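Local coordinates for protein 2-polyprenyl-6-methoxyphenol hydroxylase-like FAD-dependent oxidoreductase (Streptomyces sp. NRRL 11266, PDB 6UI5) that binds flavin-adenine dinucleotide and is probably an FAD-dependent oxidoreductase resembling the flavoprotein aromatic-ring hydroxylases, at residues A41-N47 with T92-S98; S221-S225 with A244-L248; A441-S445 with Q484-R488. One frame throughout, in Å; residues are numbered along the deposited sequence.

Contact 1. Residues A41-N47 with T92-S98; sequences APAMAIN and THMVLQS. With FAD (flavin-adenine dinucleotide), chain C.
A41-N47 and T92-S98 run in nearly opposite directions, 160° apart, and I46 and H93 pair as a single antiparallel hydrogen-bonded bridge. The contact lies in the FAD-binding domain and forms part of the flavin pocket, to which P42, A43 and Q97 belong. At the bridge, I46 N donates to H93 O at 3.0 Å, and H93 N returns a bond to I46 O. M94 is the centre of an inverse gamma turn, and helix 97-110 starts just beyond it.

Q97 carries the other end of the contact. Its CG is anti to the backbone N (chi1 -169°) and the chain is extended beyond it, so the amide runs along A41 and P42 to A43. OE1 accepts A43 N at 2.9 Å, with the donor in the carbonyl plane and an N-H...O angle of 158°. In return Q97 N donates to A43 O at 2.8 Å. The two residues are thus tied by two bonds, one from the side chain and one from the backbone. Q97 NE2 is bonded to E101, which holds the far corner of the amide.

A41 CB packs on the aliphatic part of Q97. P42 lies alongside the same side chain and brings CG to 3.6 Å from C5X of the flavin. I46 CG1 meets V95 CB at 3.7 Å. N47 turns away as the N-cap of helix 48-55: its OD1 takes T50 N, and its ND2 reaches N381 and the backbone of N293. M94 bends at chi2 and chi3, which brings the end of its chain back to the loop, where its CE methyl rests 3.5 Å from A45 CB.

Contact 2. Residues S221-S225 with A244-L248; sequences SAEFS and AVKRL
E223 and R247 meet between strand 216-225 and helix 238-249 in a salt bridge. The short segment axes approach to 10.1 Å and cross at a steep angle, so side chains make the whole contact. E223 has CG beside the backbone N, and the chain is extended beyond it toward the helix. R247 is likewise extended from CG to NE, and the two side chains cross at about a right angle.

The single nitrogen NH2 of R247 does the touching. It faces both carboxylate oxygens, 2.6 Å from E223 OE1 and 2.6 Å from E223 OE2. The hydrogen bond is to OE1 and is weak, with a sharply bent N-H...O angle of 128°. The carboxylate sits at the edge of the guanidinium, with the two planes 32° apart. A first torsion of 22°, far from staggered, lays the extended arginine chain along its own helix. The guanidinium thereby comes to lie over A244, with A244 CA 3.6 Å from its plane.

L248 packs beside this pair. Its two methyls touch different residues. CD1 touches S221 CB at 3.8 Å, while CD2 lies 3.9 Å from E223 OE2. S221 OG is bonded to I180 N on strand 176-185; its CB meets the leucine. L248 also touches F207 on strand 206-211.

S221 and E223 point to the helix, whereas A222 points away from it. The arrangement is that of a helix laid across one face of an antiparallel sheet, here in the FAD-binding domain.

Contact 3. Residues A441-S445 with Q484-R488; sequences AQEES and QDELR
The contact belongs to the C-terminal domain, of the thioredoxin clan, where the loop between strands 430-434 and 451-455 meets the first turn of helix 484-495. E444 of the loop and Q484 and R488 of the helix carry it, with Q442 and L487 at their sides. Q484 and R488 are one helical turn apart, and both point their polar ends at the E444 carboxylate.

The first torsion of E444 sets CG anti to the carbonyl carbon, and a bend at chi2 turns the carboxylate to the helix. NH1 of R488 forms a salt bridge with E444 OE2 at 3.0 Å. The bond is weak in angle, 131° at the hydrogen. The carboxylate and guanidinium planes stand 83° apart, and E444 OE2 lies at the edge of the guanidinium. The backbone O of Q484 lies over one face of that group, 3.7 Å above its plane.

Q484 has CG anti to the backbone N and a bend at chi2, which sends its amide to the loop. NE2 donates to Q442 O at 2.9 Å, tilted from the carbonyl plane. The same nitrogen is modelled 2.3 Å from E444 OE2, a doubtful approach, too short to be taken at face value. The side-chain amides of Q442 and Q484 are stacked, with planes 27° apart. This stack does not depend on which way round the Q442 amide is.

Beside the polar atoms, E444 CG rests on L487 CD2. L487 is buried and also touches W476, so it lies between the loop and strand 474-477. The whole is a surface contact between a connecting loop and the C-terminal helix of a thioredoxin-like domain.

In the fold
The three contacts follow one another along the chain without overlapping. Contacts 1 and 2 both belong to the FAD-binding domain. Their centres are 22 Å apart, their nearest atoms about 9 Å apart, and they do not touch. Contact 1 touches the flavin directly. Contact 2 is farther out, with the S221 side chain about 8 Å from FAD. Both meet strand 206-211: M44 of contact 1 touches L208 and A210, and L248 of contact 2 touches F207. Contact 3 belongs to the C-terminal aromatic-ring hydroxylase region, across the chain's centre from both. Its centre is 40 Å from that of contact 1 and 59 Å from that of contact 2.

Contact 1. Residues A41-N47 with T92-S98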
loop_
_atom_site.group_PDB
_atom_site.type_symbol
_atom_site.label_atom_id
_atom_site.label_comp_id
_atom_site.label_asym_id
_atom_site.label_seq_id
_atom_site.Cartn_x
_atom_site.Cartn_y
_atom_site.Cartn_z
ATOM N N ALA A 41 -17.836 -16.089 23.674
ATOM C CA ALA A 41 -16.534 -16.292 23.044
ATOM C C ALA A 41 -16.788 -16.491 21.556
ATOM O O ALA A 41 -16.918 -17.634 21.080
ATOM C CB ALA A 41 -15.805 -17.485 23.664
ATOM N N PRO A 42 -16.830 -15.408 20.776
ATOM C CA PRO A 42 -17.322 -15.510 19.388
ATOM C C PRO A 42 -16.362 -16.156 18.399
ATOM O O PRO A 42 -16.835 -16.696 17.388
ATOM C CB PRO A 42 -17.556 -14.042 19.009
ATOM C CG PRO A 42 -16.489 -13.319 19.769
ATOM C CD PRO A 42 -16.452 -14.029 21.128
ATOM N N ALA A 43 -15.043 -16.077 18.621
ATOM C CA ALA A 43 -14.072 -16.448 17.592
ATOM C C ALA A 43 -14.274 -17.882 17.115
ATOM O O ALA A 43 -14.423 -18.811 17.918
ATOM C CB ALA A 43 -12.640 -16.293 18.112
ATOM N N MET A 44 -14.247 -18.060 15.795
ATOM C CA MET A 44 -14.394 -19.374 15.192
ATOM C C MET A 44 -13.109 -19.902 14.572
ATOM O O MET A 44 -13.119 -20.992 13.992
ATOM C CB MET A 44 -15.490 -19.342 14.129
ATOM C CG MET A 44 -16.859 -18.971 14.671
ATOM S SD MET A 44 -18.154 -19.435 13.500
ATOM C CE MET A 44 -17.341 -18.981 11.953
ATOM N N ALA A 45 -12.000 -19.182 14.690
ATOM C CA ALA A 45 -10.826 -19.479 13.886
ATOM C C ALA A 45 -9.567 -19.270 14.708
ATOM O O ALA A 45 -9.527 -18.495 15.666
ATOM C CB ALA A 45 -10.757 -18.605 12.623
ATOM N N ILE A 46 -8.528 -19.972 14.290
ATOM C CA ILE A 46 -7.205 -19.921 14.891
ATOM C C ILE A 46 -6.242 -19.953 13.725
ATOM O O ILE A 46 -6.330 -20.862 12.886
ATOM C CB ILE A 46 -6.962 -21.115 15.825
ATOM C CG1 ILE A 46 -7.895 -21.048 17.027
ATOM C CG2 ILE A 46 -5.518 -21.195 16.231
ATOM C CD1 ILE A 46 -7.320 -20.332 18.198
ATOM N N ASN A 47 -5.363 -18.955 13.628
ATOM C CA ASN A 47 -4.468 -18.896 12.470
ATOM C C ASN A 47 -3.170 -19.673 12.721
ATOM O O ASN A 47 -2.939 -20.226 13.807
ATOM C CB ASN A 47 -4.171 -17.449 12.083
ATOM C CG ASN A 47 -3.401 -16.693 13.151
ATOM O OD1 ASN A 47 -2.716 -17.280 14.017
ATOM N ND2 ASN A 47 -3.503 -15.369 13.096
ATOM N N THR A 92 -5.261 -22.058 8.426
ATOM C CA THR A 92 -6.133 -21.692 9.542
ATOM C C THR A 92 -7.103 -22.826 9.835
ATOM O O THR A 92 -7.730 -23.370 8.921
ATOM C CB THR A 92 -6.907 -20.417 9.228
ATOM O OG1 THR A 92 -6.050 -19.289 9.370
ATOM C CG2 THR A 92 -8.046 -20.238 10.186
ATOM N N HIS A 93 -7.205 -23.195 11.111
ATOM C CA HIS A 93 -8.154 -24.210 11.544
ATOM C C HIS A 93 -9.363 -23.569 12.234
ATOM O O HIS A 93 -9.240 -22.558 12.934
ATOM C CB HIS A 93 -7.487 -25.214 12.482
ATOM C CG HIS A 93 -6.618 -26.217 11.789
ATOM N ND1 HIS A 93 -5.480 -25.865 11.094
ATOM C CD2 HIS A 93 -6.699 -27.569 11.719
ATOM C CE1 HIS A 93 -4.908 -26.955 10.612
ATOM N NE2 HIS A 93 -5.630 -28.001 10.975
ATOM N N MET A 94 -10.537 -24.170 12.046
ATOM C CA MET A 94 -11.788 -23.590 12.543
ATOM C C MET A 94 -12.042 -24.136 13.943
ATOM O O MET A 94 -12.774 -25.101 14.154
ATOM C CB MET A 94 -12.926 -23.893 11.583
ATOM C CG MET A 94 -12.674 -23.357 10.169
ATOM S SD MET A 94 -13.060 -21.622 9.857
ATOM C CE MET A 94 -11.470 -20.846 10.028
ATOM N N VAL A 95 -11.383 -23.512 14.912
ATOM C CA VAL A 95 -11.478 -23.886 16.312
ATOM C C VAL A 95 -12.308 -22.825 17.009
ATOM O O VAL A 95 -12.165 -21.630 16.736
ATOM C CB VAL A 95 -10.102 -24.021 16.987
ATOM C CG1 VAL A 95 -10.281 -24.574 18.385
ATOM C CG2 VAL A 95 -9.175 -24.925 16.159
ATOM N N LEU A 96 -13.186 -23.258 17.890
ATOM C CA LEU A 96 -14.108 -22.348 18.529
ATOM C C LEU A 96 -13.454 -21.794 19.784
ATOM O O LEU A 96 -12.898 -22.553 20.587
ATOM C CB LEU A 96 -15.422 -23.056 18.843
ATOM C CG LEU A 96 -16.003 -23.742 17.590
ATOM C CD1 LEU A 96 -15.432 -25.167 17.306
ATOM C CD2 LEU A 96 -17.536 -23.746 17.572
ATOM N N GLN A 97 -13.479 -20.469 19.918
ATOM C CA GLN A 97 -12.890 -19.790 21.064
ATOM C C GLN A 97 -13.203 -20.476 22.391
ATOM O O GLN A 97 -12.299 -20.668 23.208
ATOM C CB GLN A 97 -13.346 -18.334 21.103
ATOM C CG GLN A 97 -12.569 -17.486 22.096
ATOM C CD GLN A 97 -12.943 -16.025 22.034
ATOM O OE1 GLN A 97 -13.492 -15.554 21.031
ATOM N NE2 GLN A 97 -12.677 -15.298 23.126
ATOM N N SER A 98 -14.456 -20.874 22.627
ATOM C CA SER A 98 -14.743 -21.470 23.921
ATOM C C SER A 98 -14.035 -22.807 24.078
ATOM O O SER A 98 -13.682 -23.190 25.204
ATOM C CB SER A 98 -16.253 -21.631 24.126
ATOM O OG SER A 98 -16.792 -22.594 23.239
HETATM P PA FAD C . -10.974 -10.469 26.732
HETATM O O1A FAD C . -11.359 -11.589 25.792
HETATM O O2A FAD C . -11.903 -9.293 26.483
HETATM O O5B FAD C . -10.901 -11.004 28.299
HETATM C C5B FAD C . -10.740 -10.072 29.358
HETATM C C4B FAD C . -11.287 -10.722 30.671
HETATM O O4B FAD C . -11.050 -10.002 31.740
HETATM C C3B FAD C . -12.828 -10.837 30.598
HETATM O O3B FAD C . -13.196 -12.035 31.127
HETATM C C2B FAD C . -13.329 -9.675 31.479
HETATM O O2B FAD C . -14.736 -9.968 31.859
HETATM C C1B FAD C . -12.501 -9.752 32.484
HETATM N N9A FAD C . -12.316 -8.541 33.260
HETATM C C8A FAD C . -12.336 -7.269 32.801
HETATM N N7A FAD C . -12.048 -6.450 33.835
HETATM C C5A FAD C . -11.828 -7.223 34.926
HETATM C C6A FAD C . -11.496 -6.920 36.242
HETATM N N6A FAD C . -11.244 -5.747 37.066
HETATM N N1A FAD C . -11.343 -7.893 37.144
HETATM C C2A FAD C . -11.496 -9.186 36.781
HETATM N N3A FAD C . -11.807 -9.483 35.486
HETATM C C4A FAD C . -11.976 -8.510 34.565
HETATM N N1 FAD C . -10.932 -13.018 17.749
HETATM C C2 FAD C . -10.453 -13.884 16.634
HETATM O O2 FAD C . -9.403 -14.436 16.683
HETATM N N3 FAD C . -11.325 -14.058 15.437
HETATM C C4 FAD C . -12.622 -13.381 15.387
HETATM O O4 FAD C . -13.338 -13.500 14.451
HETATM C C4X FAD C . -13.072 -12.510 16.533
HETATM N N5 FAD C . -14.360 -11.864 16.419
HETATM C C5X FAD C . -14.824 -10.989 17.524
HETATM C C6 FAD C . -16.068 -10.365 17.401
HETATM C C7 FAD C . -16.533 -9.546 18.423
HETATM C C7M FAD C . -17.898 -9.011 18.012
HETATM C C8 FAD C . -15.777 -9.335 19.586
HETATM C C8M FAD C . -16.374 -8.418 20.662
HETATM C C9 FAD C . -14.523 -9.960 19.713
HETATM C C9A FAD C . -14.029 -10.792 18.681
HETATM N N10 FAD C . -12.678 -11.463 18.795
HETATM C C10 FAD C . -12.233 -12.328 17.706
HETATM C "C1'" FAD C . -11.890 -11.270 20.028
HETATM C "C2'" FAD C . -10.461 -10.705 19.937
HETATM O "O2'" FAD C . -9.543 -11.675 19.593
HETATM C "C3'" FAD C . -9.992 -10.239 21.314
HETATM O "O3'" FAD C . -8.829 -9.500 21.114
HETATM C "C4'" FAD C . -9.626 -11.358 22.311
HETATM O "O4'" FAD C . -10.675 -12.237 22.603
HETATM C "C5'" FAD C . -9.285 -10.595 23.597
HETATM O "O5'" FAD C . -8.548 -11.395 24.479
HETATM P P FAD C . -8.158 -10.836 25.984
HETATM O O1P FAD C . -7.969 -12.017 26.907
HETATM O O2P FAD C . -6.979 -9.882 26.009
HETATM O O3P FAD C . -9.449 -9.906 26.432
HETATM O O HOH W 1 -11.585 -19.387 17.922
#

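Contact 2. Residues S221-S225 with A244-L248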
loop_
_atom_site.group_PDB
_atom_site.type_symbol
_atom_site.label_atom_id
_atom_site.label_comp_id
_atom_site.label_asym_id
_atom_site.label_seq_id
_atom_site.Cartn_x
_atom_site.Cartn_y
_atom_site.Cartn_z
ATOM N N SER A 221 -22.497 -9.606 12.417
ATOM C CA SER A 221 -22.795 -8.498 11.524
ATOM C C SER A 221 -21.793 -7.376 11.754
ATOM O O SER A 221 -21.354 -7.132 12.881
ATOM C CB SER A 221 -24.215 -7.963 11.752
ATOM O OG SER A 221 -24.304 -7.423 13.061
ATOM N N ALA A 222 -21.468 -6.667 10.682
ATOM C CA ALA A 222 -20.491 -5.582 10.729
ATOM C C ALA A 222 -20.946 -4.487 9.779
ATOM O O ALA A 222 -21.029 -4.707 8.566
ATOM C CB ALA A 222 -19.099 -6.073 10.345
ATOM N N GLU A 223 -21.236 -3.312 10.321
ATOM C CA GLU A 223 -21.883 -2.258 9.561
ATOM C C GLU A 223 -21.061 -0.982 9.655
ATOM O O GLU A 223 -20.538 -0.648 10.720
ATOM C CB GLU A 223 -23.325 -2.034 10.060
ATOM C CG GLU A 223 -24.290 -3.079 9.520
ATOM C CD GLU A 223 -25.743 -2.862 9.958
ATOM O OE1 GLU A 223 -26.130 -3.345 11.051
ATOM O OE2 GLU A 223 -26.504 -2.203 9.208
ATOM N N PHE A 224 -20.934 -0.284 8.529
ATOM C CA PHE A 224 -20.144 0.931 8.468
ATOM C C PHE A 224 -21.099 2.112 8.426
ATOM O O PHE A 224 -21.985 2.170 7.563
ATOM C CB PHE A 224 -19.207 0.938 7.250
ATOM C CG PHE A 224 -18.113 -0.100 7.308
ATOM C CD1 PHE A 224 -16.906 0.175 7.930
ATOM C CD2 PHE A 224 -18.282 -1.346 6.725
ATOM C CE1 PHE A 224 -15.890 -0.771 7.963
ATOM C CE2 PHE A 224 -17.274 -2.295 6.765
ATOM C CZ PHE A 224 -16.084 -2.009 7.386
ATOM N N SER A 225 -20.910 3.058 9.344
ATOM C CA SER A 225 -21.678 4.293 9.284
ATOM C C SER A 225 -20.868 5.427 9.895
ATOM O O SER A 225 -20.038 5.209 10.784
ATOM C CB SER A 225 -23.026 4.171 10.012
ATOM O OG SER A 225 -23.582 5.460 10.235
ATOM N N ALA A 244 -31.553 -6.368 11.968
ATOM C CA ALA A 244 -30.267 -6.176 11.312
ATOM C C ALA A 244 -30.057 -7.181 10.184
ATOM O O ALA A 244 -29.495 -6.840 9.134
ATOM C CB ALA A 244 -29.144 -6.273 12.340
ATOM N N VAL A 245 -30.504 -8.421 10.376
ATOM C CA VAL A 245 -30.329 -9.444 9.345
ATOM C C VAL A 245 -31.149 -9.106 8.110
ATOM O O VAL A 245 -30.650 -9.168 6.980
ATOM C CB VAL A 245 -30.680 -10.832 9.903
ATOM C CG1 VAL A 245 -31.059 -11.783 8.777
ATOM C CG2 VAL A 245 -29.500 -11.383 10.662
ATOM N N LYS A 246 -32.415 -8.733 8.309
ATOM C CA LYS A 246 -33.250 -8.363 7.173
ATOM C C LYS A 246 -32.550 -7.343 6.277
ATOM O O LYS A 246 -32.434 -7.551 5.066
ATOM C CB LYS A 246 -34.607 -7.839 7.645
ATOM C CG LYS A 246 -35.543 -7.489 6.486
ATOM C CD LYS A 246 -36.985 -7.869 6.770
ATOM C CE LYS A 246 -37.437 -7.385 8.148
ATOM N NZ LYS A 246 -38.580 -8.168 8.698
ATOM N N ARG A 247 -32.037 -6.251 6.851
ATOM C CA ARG A 247 -31.433 -5.251 5.977
ATOM C C ARG A 247 -30.157 -5.763 5.319
ATOM O O ARG A 247 -29.837 -5.342 4.201
ATOM C CB ARG A 247 -31.160 -3.934 6.712
ATOM C CG ARG A 247 -31.034 -3.988 8.222
ATOM C CD ARG A 247 -30.641 -2.606 8.762
ATOM N NE ARG A 247 -30.828 -2.491 10.208
ATOM C CZ ARG A 247 -29.846 -2.597 11.099
ATOM N NH1 ARG A 247 -30.106 -2.481 12.400
ATOM N NH2 ARG A 247 -28.604 -2.819 10.686
ATOM N N LEU A 248 -29.428 -6.677 5.966
ATOM C CA LEU A 248 -28.185 -7.149 5.358
ATOM C C LEU A 248 -28.447 -8.258 4.344
ATOM O O LEU A 248 -28.144 -8.107 3.154
ATOM C CB LEU A 248 -27.195 -7.612 6.431
ATOM C CG LEU A 248 -26.776 -6.558 7.463
ATOM C CD1 LEU A 248 -25.646 -7.042 8.344
ATOM C CD2 LEU A 248 -26.398 -5.250 6.782
#

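Contact 3. Residues A441-S445 with Q484-R488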
loop_
_atom_site.group_PDB
_atom_site.type_symbol
_atom_site.label_atom_id
_atom_site.label_comp_id
_atom_site.label_asym_id
_atom_site.label_seq_id
_atom_site.Cartn_x
_atom_site.Cartn_y
_atom_site.Cartn_z
ATOM N N ALA A 441 27.598 -30.454 17.770
ATOM C CA ALA A 441 27.518 -29.110 18.327
ATOM C C ALA A 441 28.102 -29.108 19.733
ATOM O O ALA A 441 27.921 -30.064 20.493
ATOM C CB ALA A 441 26.080 -28.603 18.335
ATOM N N GLN A 442 28.834 -28.050 20.069
ATOM C CA GLN A 442 29.431 -27.925 21.396
ATOM C C GLN A 442 28.445 -27.162 22.262
ATOM O O GLN A 442 28.213 -25.972 22.037
ATOM C CB GLN A 442 30.781 -27.210 21.344
ATOM C CG GLN A 442 31.365 -26.896 22.733
ATOM C CD GLN A 442 32.278 -25.676 22.714
ATOM O OE1 GLN A 442 32.235 -24.840 23.623
ATOM N NE2 GLN A 442 33.111 -25.566 21.673
ATOM N N GLU A 443 27.844 -27.839 23.237
ATOM C CA GLU A 443 26.857 -27.175 24.070
ATOM C C GLU A 443 27.542 -26.401 25.188
ATOM O O GLU A 443 28.440 -26.918 25.860
ATOM C CB GLU A 443 25.852 -28.174 24.638
ATOM C CG GLU A 443 26.423 -29.313 25.428
ATOM C CD GLU A 443 25.364 -29.956 26.300
ATOM O OE1 GLU A 443 24.628 -29.199 26.978
ATOM O OE2 GLU A 443 25.259 -31.206 26.292
ATOM N N GLU A 444 27.130 -25.149 25.374
ATOM C CA GLU A 444 27.700 -24.333 26.436
ATOM C C GLU A 444 27.051 -24.780 27.742
ATOM O O GLU A 444 25.938 -24.364 28.082
ATOM C CB GLU A 444 27.495 -22.852 26.148
ATOM C CG GLU A 444 28.123 -22.386 24.847
ATOM C CD GLU A 444 29.674 -22.424 24.859
ATOM O OE1 GLU A 444 30.272 -22.322 25.950
ATOM O OE2 GLU A 444 30.292 -22.555 23.776
ATOM N N SER A 445 27.758 -25.645 28.474
ATOM C CA SER A 445 27.257 -26.217 29.719
ATOM C C SER A 445 26.892 -25.165 30.753
ATOM O O SER A 445 26.325 -25.512 31.787
ATOM C CB SER A 445 28.303 -27.153 30.328
ATOM O OG SER A 445 29.411 -26.416 30.831
ATOM N N GLN A 484 30.461 -20.247 17.480
ATOM C CA GLN A 484 30.384 -20.536 18.903
ATOM C C GLN A 484 30.477 -19.273 19.756
ATOM O O GLN A 484 29.932 -19.240 20.868
ATOM C CB GLN A 484 31.454 -21.557 19.284
ATOM C CG GLN A 484 31.214 -22.249 20.623
ATOM C CD GLN A 484 29.973 -23.161 20.618
ATOM O OE1 GLN A 484 29.567 -23.659 19.571
ATOM N NE2 GLN A 484 29.383 -23.366 21.776
ATOM N N ASP A 485 31.112 -18.212 19.258
ATOM C CA ASP A 485 31.227 -17.025 20.103
ATOM C C ASP A 485 29.939 -16.201 20.088
ATOM O O ASP A 485 29.530 -15.672 21.127
ATOM C CB ASP A 485 32.431 -16.167 19.684
ATOM C CG ASP A 485 32.653 -14.970 20.615
ATOM O OD1 ASP A 485 32.227 -15.022 21.792
ATOM O OD2 ASP A 485 33.220 -13.958 20.166
ATOM N N GLU A 486 29.307 -16.070 18.917
ATOM C CA GLU A 486 28.027 -15.388 18.819
ATOM C C GLU A 486 26.969 -16.089 19.659
ATOM O O GLU A 486 26.172 -15.437 20.338
ATOM C CB GLU A 486 27.555 -15.340 17.365
ATOM C CG GLU A 486 28.271 -14.382 16.473
ATOM C CD GLU A 486 29.655 -14.897 16.069
ATOM O OE1 GLU A 486 30.461 -14.068 15.579
ATOM O OE2 GLU A 486 29.919 -16.116 16.265
ATOM N N LEU A 487 26.928 -17.419 19.600
ATOM C CA LEU A 487 26.010 -18.166 20.447
ATOM C C LEU A 487 26.210 -17.832 21.920
ATOM O O LEU A 487 25.230 -17.695 22.662
ATOM C CB LEU A 487 26.185 -19.656 20.200
ATOM C CG LEU A 487 25.515 -20.669 21.114
ATOM C CD1 LEU A 487 25.222 -21.859 20.281
ATOM C CD2 LEU A 487 26.490 -21.074 22.160
ATOM N N ARG A 488 27.468 -17.713 22.373
ATOM C CA ARG A 488 27.711 -17.321 23.767
ATOM C C ARG A 488 27.208 -15.900 24.039
ATOM O O ARG A 488 26.847 -15.566 25.176
ATOM C CB ARG A 488 29.209 -17.430 24.120
ATOM C CG ARG A 488 29.732 -18.842 24.450
ATOM C CD ARG A 488 31.183 -18.857 24.993
ATOM N NE ARG A 488 32.203 -18.526 23.978
ATOM C CZ ARG A 488 32.861 -19.413 23.217
ATOM N NH1 ARG A 488 32.627 -20.718 23.330
ATOM N NH2 ARG A 488 33.768 -18.999 22.335
#